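Local coordinates for N-acetyltransferase (Staphylococcus aureus subsp. aureus, PDB 4M85), which probably transfers an acetyl group from acetyl-coenzyme A to an amine of an acceptor substrate, at residues P10-W24 with K37-V49. Residues are numbered along the deposited sequence; the frame is centred on the assembly and turned at random.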
ATOM      1  N   PRO A  10      -3.384 -12.116  -9.881  1.00 21.70           N
ATOM      2  CA  PRO A  10      -1.928 -12.309  -9.957  1.00 21.45           C
ATOM      3  C   PRO A  10      -1.262 -11.516 -11.073  1.00 22.53           C
ATOM      4  O   PRO A  10      -0.180 -10.956 -10.883  1.00 19.94           O
ATOM      5  CB  PRO A  10      -1.810 -13.813 -10.210  1.00 21.64           C
ATOM      6  CG  PRO A  10      -2.960 -14.388  -9.435  1.00 22.00           C
ATOM      7  CD  PRO A  10      -4.075 -13.373  -9.525  1.00 21.54           C
ATOM      8  N   GLU A  11      -1.922 -11.476 -12.228  1.00 24.40           N
ATOM      9  CA  GLU A  11      -1.407 -10.774 -13.412  1.00 26.62           C
ATOM     10  C   GLU A  11      -1.360  -9.251 -13.275  1.00 24.79           C
ATOM     11  O   GLU A  11      -0.733  -8.564 -14.102  1.00 23.94           O
ATOM     12  CB  GLU A  11      -2.193 -11.156 -14.673  1.00 31.26           C
ATOM     13  CG  GLU A  11      -3.669 -11.481 -14.440  1.00 37.17           C
ATOM     14  CD  GLU A  11      -3.866 -12.889 -13.877  1.00 41.06           C
ATOM     15  OE1 GLU A  11      -3.202 -13.831 -14.378  1.00 49.13           O
ATOM     16  OE2 GLU A  11      -4.645 -13.052 -12.921  1.00 41.54           O
ATOM     17  N   ASP A  12      -2.008  -8.709 -12.246  1.00 22.58           N
ATOM     18  CA  ASP A  12      -1.888  -7.279 -11.970  1.00 21.37           C
ATOM     19  C   ASP A  12      -0.554  -6.924 -11.315  1.00 19.23           C
ATOM     20  O   ASP A  12      -0.206  -5.757 -11.220  1.00 18.30           O
ATOM     21  CB  ASP A  12      -3.012  -6.804 -11.052  1.00 20.48           C
ATOM     22  CG  ASP A  12      -4.376  -6.945 -11.676  1.00 21.22           C
ATOM     23  OD1 ASP A  12      -4.526  -6.724 -12.926  1.00 21.91           O
ATOM     24  OD2 ASP A  12      -5.312  -7.250 -10.907  1.00 19.24           O
ATOM     25  N   ARG A  13       0.196  -7.920 -10.882  1.00 17.50           N
ATOM     26  CA  ARG A  13       1.339  -7.667 -10.001  1.00 17.39           C
ATOM     27  C   ARG A  13       2.448  -6.782 -10.572  1.00 16.85           C
ATOM     28  O   ARG A  13       3.181  -6.130  -9.841  1.00 15.54           O
ATOM     29  CB  ARG A  13       1.917  -8.983  -9.490  1.00 16.99           C
ATOM     30  CG  ARG A  13       2.621  -9.852 -10.511  1.00 17.56           C
ATOM     31  CD  ARG A  13       2.975 -11.165  -9.806  1.00 18.46           C
ATOM     32  NE  ARG A  13       3.746 -12.077 -10.638  1.00 19.28           N
ATOM     33  CZ  ARG A  13       3.233 -12.869 -11.572  1.00 20.89           C
ATOM     34  NH1 ARG A  13       1.933 -12.854 -11.854  1.00 21.01           N
ATOM     35  NH2 ARG A  13       4.038 -13.667 -12.264  1.00 24.31           N
ATOM     36  N   PHE A  14       2.585  -6.762 -11.886  1.00 17.89           N
ATOM     37  CA  PHE A  14       3.656  -5.981 -12.488  1.00 19.34           C
ATOM     38  C   PHE A  14       3.376  -4.465 -12.375  1.00 19.31           C
ATOM     39  O   PHE A  14       4.286  -3.678 -12.038  1.00 18.87           O
ATOM     40  CB  PHE A  14       3.924  -6.498 -13.907  1.00 19.12           C
ATOM     41  CG  PHE A  14       4.234  -7.968 -13.916  1.00 19.76           C
ATOM     42  CD1 PHE A  14       5.501  -8.412 -13.594  1.00 19.89           C
ATOM     43  CD2 PHE A  14       3.240  -8.901 -14.136  1.00 20.85           C
ATOM     44  CE1 PHE A  14       5.773  -9.763 -13.518  1.00 20.63           C
ATOM     45  CE2 PHE A  14       3.497 -10.256 -14.057  1.00 20.24           C
ATOM     46  CZ  PHE A  14       4.767 -10.687 -13.756  1.00 20.26           C
ATOM     47  N   ASP A  15       2.126  -4.074 -12.594  1.00 20.14           N
ATOM     48  CA  ASP A  15       1.707  -2.670 -12.428  1.00 21.16           C
ATOM     49  C   ASP A  15       1.655  -2.271 -10.956  1.00 19.75           C
ATOM     50  O   ASP A  15       2.106  -1.190 -10.570  1.00 20.44           O
ATOM     51  CB  ASP A  15       0.359  -2.426 -13.116  1.00 23.52           C
ATOM     52  CG  ASP A  15       0.487  -2.293 -14.654  1.00 26.86           C
ATOM     53  OD1 ASP A  15       1.452  -1.664 -15.136  1.00 31.58           O
ATOM     54  OD2 ASP A  15      -0.399  -2.794 -15.383  1.00 31.81           O
ATOM     55  N   ILE A  16       1.124  -3.163 -10.125  1.00 18.45           N
ATOM     56  CA  ILE A  16       1.132  -2.964  -8.680  1.00 18.03           C
ATOM     57  C   ILE A  16       2.587  -2.717  -8.186  1.00 18.52           C
ATOM     58  O   ILE A  16       2.837  -1.782  -7.419  1.00 18.57           O
ATOM     59  CB  ILE A  16       0.461  -4.142  -7.958  1.00 17.95           C
ATOM     60  CG1 ILE A  16      -1.054  -4.147  -8.239  1.00 18.87           C
ATOM     61  CG2 ILE A  16       0.749  -4.104  -6.464  1.00 18.36           C
ATOM     62  CD1 ILE A  16      -1.834  -5.316  -7.666  1.00 18.78           C
ATOM     63  N   ALA A  17       3.541  -3.509  -8.663  1.00 17.65           N
ATOM     64  CA  ALA A  17       4.937  -3.343  -8.258  1.00 17.00           C
ATOM     65  C   ALA A  17       5.478  -1.944  -8.579  1.00 16.98           C
ATOM     66  O   ALA A  17       6.178  -1.340  -7.793  1.00 16.53           O
ATOM     67  CB  ALA A  17       5.796  -4.416  -8.928  1.00 16.79           C
ATOM     68  N   LYS A  18       5.117  -1.398  -9.728  1.00 19.31           N
ATOM     69  CA  LYS A  18       5.595  -0.061 -10.085  1.00 20.02           C
ATOM     70  C   LYS A  18       5.032   0.968  -9.120  1.00 19.43           C
ATOM     71  O   LYS A  18       5.762   1.846  -8.642  1.00 19.21           O
ATOM     72  CB  LYS A  18       5.220   0.256 -11.529  1.00 21.98           C
ATOM     73  CG  LYS A  18       5.921  -0.636 -12.536  1.00 24.54           C
ATOM     74  CD  LYS A  18       5.534  -0.222 -13.952  1.00 28.56           C
ATOM     75  CE  LYS A  18       5.838  -1.309 -14.968  1.00 32.59           C
ATOM     76  NZ  LYS A  18       5.374  -0.880 -16.323  1.00 37.39           N
ATOM     77  N   LEU A  19       3.750   0.823  -8.791  1.00 18.64           N
ATOM     78  CA  LEU A  19       3.089   1.725  -7.843  1.00 18.49           C
ATOM     79  C   LEU A  19       3.748   1.679  -6.461  1.00 19.23           C
ATOM     80  O   LEU A  19       4.059   2.726  -5.892  1.00 17.89           O
ATOM     81  CB  LEU A  19       1.595   1.392  -7.736  1.00 18.01           C
ATOM     82  CG  LEU A  19       0.685   1.862  -8.882  1.00 18.96           C
ATOM     83  CD1 LEU A  19      -0.666   1.149  -8.870  1.00 19.18           C
ATOM     84  CD2 LEU A  19       0.472   3.385  -8.865  1.00 19.12           C
ATOM     85  N   VAL A  20       3.950   0.463  -5.931  1.00 18.91           N
ATOM     86  CA  VAL A  20       4.574   0.270  -4.616  1.00 18.57           C
ATOM     87  C   VAL A  20       6.010   0.785  -4.676  1.00 18.54           C
ATOM     88  O   VAL A  20       6.454   1.478  -3.793  1.00 17.08           O
ATOM     89  CB  VAL A  20       4.552  -1.232  -4.182  1.00 19.02           C
ATOM     90  CG1 VAL A  20       5.417  -1.484  -2.941  1.00 19.24           C
ATOM     91  CG2 VAL A  20       3.119  -1.691  -3.928  1.00 18.70           C
ATOM     92  N   TYR A  21       6.727   0.448  -5.734  1.00 21.23           N
ATOM     93  CA  TYR A  21       8.087   0.937  -5.899  1.00 23.04           C
ATOM     94  C   TYR A  21       8.149   2.467  -5.765  1.00 25.07           C
ATOM     95  O   TYR A  21       9.031   3.014  -5.088  1.00 25.27           O
ATOM     96  CB  TYR A  21       8.666   0.506  -7.257  1.00 23.99           C
ATOM     97  CG  TYR A  21      10.104   0.898  -7.391  1.00 24.15           C
ATOM     98  CD1 TYR A  21      10.489   2.081  -8.038  1.00 24.92           C
ATOM     99  CD2 TYR A  21      11.088   0.102  -6.835  1.00 24.23           C
ATOM    100  CE1 TYR A  21      11.833   2.449  -8.116  1.00 25.65           C
ATOM    101  CE2 TYR A  21      12.420   0.456  -6.899  1.00 24.65           C
ATOM    102  CZ  TYR A  21      12.794   1.621  -7.536  1.00 26.17           C
ATOM    103  OH  TYR A  21      14.147   1.910  -7.573  1.00 26.70           O
ATOM    104  N   MET A  22       7.230   3.162  -6.431  1.00 28.18           N
ATOM    105  CA  MET A  22       7.210   4.638  -6.381  1.00 30.14           C
ATOM    106  C   MET A  22       7.002   5.134  -4.961  1.00 28.18           C
ATOM    107  O   MET A  22       7.655   6.080  -4.516  1.00 28.44           O
ATOM    108  CB  MET A  22       6.120   5.205  -7.291  1.00 34.00           C
ATOM    109  CG  MET A  22       6.571   5.443  -8.726  1.00 37.95           C
ATOM    110  SD  MET A  22       5.169   5.497  -9.845  1.00 48.60           S
ATOM    111  CE  MET A  22       3.933   6.431  -8.900  1.00 46.63           C
ATOM    112  N   VAL A  23       6.102   4.490  -4.233  1.00 27.25           N
ATOM    113  CA  VAL A  23       5.860   4.881  -2.862  1.00 26.30           C
ATOM    114  C   VAL A  23       7.122   4.659  -2.022  1.00 26.71           C
ATOM    115  O   VAL A  23       7.506   5.532  -1.234  1.00 26.57           O
ATOM    116  CB  VAL A  23       4.661   4.128  -2.253  1.00 27.44           C
ATOM    117  CG1 VAL A  23       4.547   4.413  -0.760  1.00 27.14           C
ATOM    118  CG2 VAL A  23       3.374   4.545  -2.950  1.00 28.02           C
ATOM    119  N   TRP A  24       7.754   3.500  -2.171  1.00 24.44           N
ATOM    120  CA  TRP A  24       8.945   3.182  -1.370  1.00 25.69           C
ATOM    121  C   TRP A  24      10.113   4.110  -1.709  1.00 28.46           C
ATOM    122  O   TRP A  24      10.953   4.385  -0.857  1.00 27.15           O
ATOM    123  CB  TRP A  24       9.379   1.721  -1.565  1.00 24.05           C
ATOM    124  CG  TRP A  24       8.458   0.683  -0.959  1.00 22.99           C
ATOM    125  CD1 TRP A  24       7.230   0.891  -0.368  1.00 22.21           C
ATOM    126  CD2 TRP A  24       8.689  -0.733  -0.914  1.00 21.82           C
ATOM    127  NE1 TRP A  24       6.700  -0.311   0.054  1.00 22.26           N
ATOM    128  CE2 TRP A  24       7.573  -1.321  -0.271  1.00 21.82           C
ATOM    129  CE3 TRP A  24       9.742  -1.564  -1.344  1.00 22.45           C
ATOM    130  CZ2 TRP A  24       7.473  -2.696  -0.057  1.00 20.99           C
ATOM    131  CZ3 TRP A  24       9.651  -2.926  -1.107  1.00 21.17           C
ATOM    132  CH2 TRP A  24       8.516  -3.476  -0.478  1.00 20.75           C
ATOM    133  N   LYS A  37      16.739  -1.120  -9.300  1.00 32.54           N
ATOM    134  CA  LYS A  37      15.284  -1.085  -9.480  1.00 34.67           C
ATOM    135  C   LYS A  37      14.755  -2.376 -10.044  1.00 33.42           C
ATOM    136  O   LYS A  37      13.647  -2.790  -9.720  1.00 30.64           O
ATOM    137  CB  LYS A  37      14.864   0.037 -10.458  1.00 38.39           C
ATOM    138  CG  LYS A  37      15.460   1.411 -10.155  1.00 43.60           C
ATOM    139  CD  LYS A  37      14.567   2.569 -10.605  1.00 47.38           C
ATOM    140  CE  LYS A  37      14.758   3.847  -9.779  1.00 47.10           C
ATOM    141  NZ  LYS A  37      16.173   4.172  -9.465  1.00 50.96           N
ATOM    142  N   ASP A  38      15.543  -2.985 -10.921  1.00 33.99           N
ATOM    143  CA  ASP A  38      15.164  -4.217 -11.577  1.00 34.22           C
ATOM    144  C   ASP A  38      14.913  -5.284 -10.542  1.00 34.65           C
ATOM    145  O   ASP A  38      13.938  -6.037 -10.630  1.00 31.26           O
ATOM    146  CB  ASP A  38      16.292  -4.691 -12.499  1.00 38.38           C
ATOM    147  CG  ASP A  38      15.837  -5.756 -13.474  1.00 37.32           C
ATOM    148  OD1 ASP A  38      16.643  -6.659 -13.767  1.00 41.98           O
ATOM    149  OD2 ASP A  38      14.685  -5.686 -13.946  1.00 39.11           O
ATOM    150  N   MET A  39      15.804  -5.315  -9.556  1.00 32.00           N
ATOM    151  CA  MET A  39      15.819  -6.364  -8.570  1.00 32.82           C
ATOM    152  C   MET A  39      14.714  -6.139  -7.555  1.00 29.48           C
ATOM    153  O   MET A  39      14.052  -7.081  -7.158  1.00 26.36           O
ATOM    154  CB  MET A  39      17.167  -6.395  -7.859  1.00 35.14           C
ATOM    155  CG  MET A  39      17.612  -7.768  -7.427  1.00 37.33           C
ATOM    156  SD  MET A  39      19.344  -7.677  -6.921  1.00 44.62           S
ATOM    157  CE  MET A  39      19.159  -6.940  -5.324  1.00 38.74           C
ATOM    158  N   VAL A  40      14.524  -4.881  -7.160  1.00 27.31           N
ATOM    159  CA  VAL A  40      13.482  -4.509  -6.209  1.00 25.10           C
ATOM    160  C   VAL A  40      12.087  -4.750  -6.807  1.00 24.00           C
ATOM    161  O   VAL A  40      11.209  -5.246  -6.135  1.00 22.35           O
ATOM    162  CB  VAL A  40      13.645  -3.049  -5.750  1.00 25.18           C
ATOM    163  CG1 VAL A  40      12.509  -2.626  -4.815  1.00 24.76           C
ATOM    164  CG2 VAL A  40      14.996  -2.845  -5.060  1.00 25.34           C
ATOM    165  N   LEU A  41      11.898  -4.425  -8.077  1.00 24.18           N
ATOM    166  CA  LEU A  41      10.617  -4.665  -8.749  1.00 24.74           C
ATOM    167  C   LEU A  41      10.283  -6.148  -8.816  1.00 24.10           C
ATOM    168  O   LEU A  41       9.181  -6.566  -8.440  1.00 23.98           O
ATOM    169  CB  LEU A  41      10.624  -4.063 -10.169  1.00 25.56           C
ATOM    170  CG  LEU A  41      10.526  -2.539 -10.241  1.00 25.96           C
ATOM    171  CD1 LEU A  41      10.676  -2.046 -11.684  1.00 27.07           C
ATOM    172  CD2 LEU A  41       9.197  -2.060  -9.656  1.00 26.43           C
ATOM    173  N   ASP A  42      11.222  -6.944  -9.323  1.00 22.46           N
ATOM    174  CA  ASP A  42      11.075  -8.390  -9.291  1.00 21.68           C
ATOM    175  C   ASP A  42      10.658  -8.880  -7.894  1.00 18.66           C
ATOM    176  O   ASP A  42       9.775  -9.719  -7.755  1.00 17.80           O
ATOM    177  CB  ASP A  42      12.376  -9.068  -9.706  1.00 22.08           C
ATOM    178  CG  ASP A  42      12.290 -10.557  -9.612  1.00 22.80           C
ATOM    179  OD1 ASP A  42      11.560 -11.172 -10.414  1.00 26.87           O
ATOM    180  OD2 ASP A  42      12.941 -11.123  -8.723  1.00 22.34           O
ATOM    181  N   ALA A  43      11.305  -8.359  -6.866  1.00 17.87           N
ATOM    182  CA  ALA A  43      10.975  -8.772  -5.504  1.00 16.72           C
ATOM    183  C   ALA A  43       9.535  -8.416  -5.096  1.00 16.54           C
ATOM    184  O   ALA A  43       8.846  -9.246  -4.482  1.00 15.49           O
ATOM    185  CB  ALA A  43      11.962  -8.200  -4.525  1.00 16.71           C
ATOM    186  N   ILE A  44       9.105  -7.182  -5.390  1.00 15.61           N
ATOM    187  CA  ILE A  44       7.756  -6.739  -5.024  1.00 15.96           C
ATOM    188  C   ILE A  44       6.734  -7.547  -5.801  1.00 15.99           C
ATOM    189  O   ILE A  44       5.729  -7.952  -5.248  1.00 15.74           O
ATOM    190  CB  ILE A  44       7.544  -5.210  -5.265  1.00 16.64           C
ATOM    191  CG1 ILE A  44       8.475  -4.377  -4.399  1.00 17.59           C
ATOM    192  CG2 ILE A  44       6.134  -4.768  -4.955  1.00 16.20           C
ATOM    193  CD1 ILE A  44       8.811  -3.012  -4.994  1.00 17.79           C
ATOM    194  N   GLU A  45       7.000  -7.793  -7.080  1.00 17.56           N
ATOM    195  CA  GLU A  45       6.144  -8.602  -7.908  1.00 18.62           C
ATOM    196  C   GLU A  45       5.928  -9.977  -7.267  1.00 17.84           C
ATOM    197  O   GLU A  45       4.812 -10.479  -7.207  1.00 15.89           O
ATOM    198  CB  GLU A  45       6.763  -8.813  -9.292  1.00 20.97           C
ATOM    199  CG  GLU A  45       6.823  -7.578 -10.188  1.00 24.03           C
ATOM    200  CD  GLU A  45       7.800  -7.743 -11.340  1.00 26.42           C
ATOM    201  OE1 GLU A  45       8.247  -8.878 -11.564  1.00 28.22           O
ATOM    202  OE2 GLU A  45       8.151  -6.738 -12.021  1.00 29.24           O
ATOM    203  N   LYS A  46       7.010 -10.582  -6.798  1.00 16.44           N
ATOM    204  CA  LYS A  46       6.896 -11.895  -6.167  1.00 17.11           C
ATOM    205  C   LYS A  46       6.131 -11.794  -4.857  1.00 17.05           C
ATOM    206  O   LYS A  46       5.395 -12.721  -4.507  1.00 17.87           O
ATOM    207  CB  LYS A  46       8.290 -12.503  -5.927  1.00 16.80           C
ATOM    208  CG  LYS A  46       8.946 -13.031  -7.185  1.00 17.17           C
ATOM    209  CD  LYS A  46      10.431 -13.316  -6.962  1.00 17.15           C
ATOM    210  CE  LYS A  46      11.016 -14.131  -8.104  1.00 17.51           C
ATOM    211  NZ  LYS A  46      12.480 -13.918  -8.215  1.00 17.86           N
ATOM    212  N   SER A  47       6.321 -10.671  -4.140  1.00 16.53           N
ATOM    213  CA  SER A  47       5.636 -10.406  -2.871  1.00 16.72           C
ATOM    214  C   SER A  47       4.107 -10.425  -3.019  1.00 16.48           C
ATOM    215  O   SER A  47       3.404 -10.635  -2.029  1.00 15.12           O
ATOM    216  CB  SER A  47       6.081  -9.088  -2.239  1.00 16.16           C
ATOM    217  OG  SER A  47       5.467  -7.926  -2.800  1.00 15.63           O
ATOM    218  N   CYS A  48       3.627 -10.189  -4.242  1.00 16.83           N
ATOM    219  CA  CYS A  48       2.192 -10.095  -4.535  1.00 17.82           C
ATOM    220  C   CYS A  48       1.531 -11.452  -4.708  1.00 16.76           C
ATOM    221  O   CYS A  48       0.332 -11.531  -4.511  1.00 17.38           O
ATOM    222  CB  CYS A  48       1.938  -9.268  -5.822  1.00 19.87           C
ATOM    223  SG  CYS A  48       2.351  -7.501  -5.730  1.00 24.65           S
ATOM    224  N   VAL A  49       2.289 -12.496  -5.080  1.00 15.75           N
ATOM    225  CA  VAL A  49       1.719 -13.813  -5.411  1.00 15.92           C
ATOM    226  C   VAL A  49       2.343 -15.004  -4.676  1.00 17.25           C
ATOM    227  O   VAL A  49       1.638 -15.940  -4.375  1.00 16.90           O
ATOM    228  CB  VAL A  49       1.714 -14.115  -6.954  1.00 16.63           C
ATOM    229  CG1 VAL A  49       0.729 -13.225  -7.686  1.00 17.08           C
ATOM    230  CG2 VAL A  49       3.087 -14.002  -7.582  1.00 15.95           C
TER
HETATM  231  O   HOH W   1       7.067  -4.252 -12.566  1.00 29.98           O
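Tyr21 and Ile44 interlock as reciprocal knobs where helix 13-24 meets helix 37-49, the axes 8.5 Å apart at closest approach and inclined at 121°. With CG anti to the backbone N (chi1 -175°), the Tyr21 ring reaches across into a hole formed by Lys37, Val40, Leu41 and Ile44. Val40 CG1 meets the ring edge in its plane, 3.7 Å from CD2, while Leu41 CD2 packs against Tyr21 CB and Lys37 CE lies at the ring edge; the Lys37 chain is modelled too close to the hydroxyl for finer detail to be trusted. Ile44 in turn enters a hole of Ala17, Val20, Tyr21 and Trp24: its CG2 branch lies 3.8 Å from Ala17 CA and also meets Val20 CG1, and CG1 lies 3.8 Å from Trp24 CZ3. Ala17 CB touches Glu45 CG and Ile44 CG2. Toward the other end, Cys48 SG meets Ile16 CG2, and the two methyls of Val49 divide between Pro10 and Arg13.

No direct hydrogen bond links the helices; the polar contacts lie along one flank. Arg13 stretches past the Glu45 carbonyl, its guanidinium having Val49 CG2 over one face, nearest NE, and the rim of the Phe14 ring over the other. NH1 turns back to Pro10 O (3.0 Å, nearly straight), approaching from above the carbonyl plane, whereas Arg13 N reaches that oxygen from the opposite face; this tether helps to hold the guanidinium. The Glu45 carboxylate sits at the edge of the Phe14 ring, the planes 64° apart, with OE1 3.3 Å from CE1. A water donates to both Phe14 O and Glu45 OE2, bridging the helices.

Helix 13-24 is thus held on two sides: Ile16 and Val20 also rest on strands 60-65 and 68-77, respectively, of the central GNAT sheet, while helix 37-49 lies alongside and is itself flanked by helix 95-98, Val40 and Ala43 packing against Ile97.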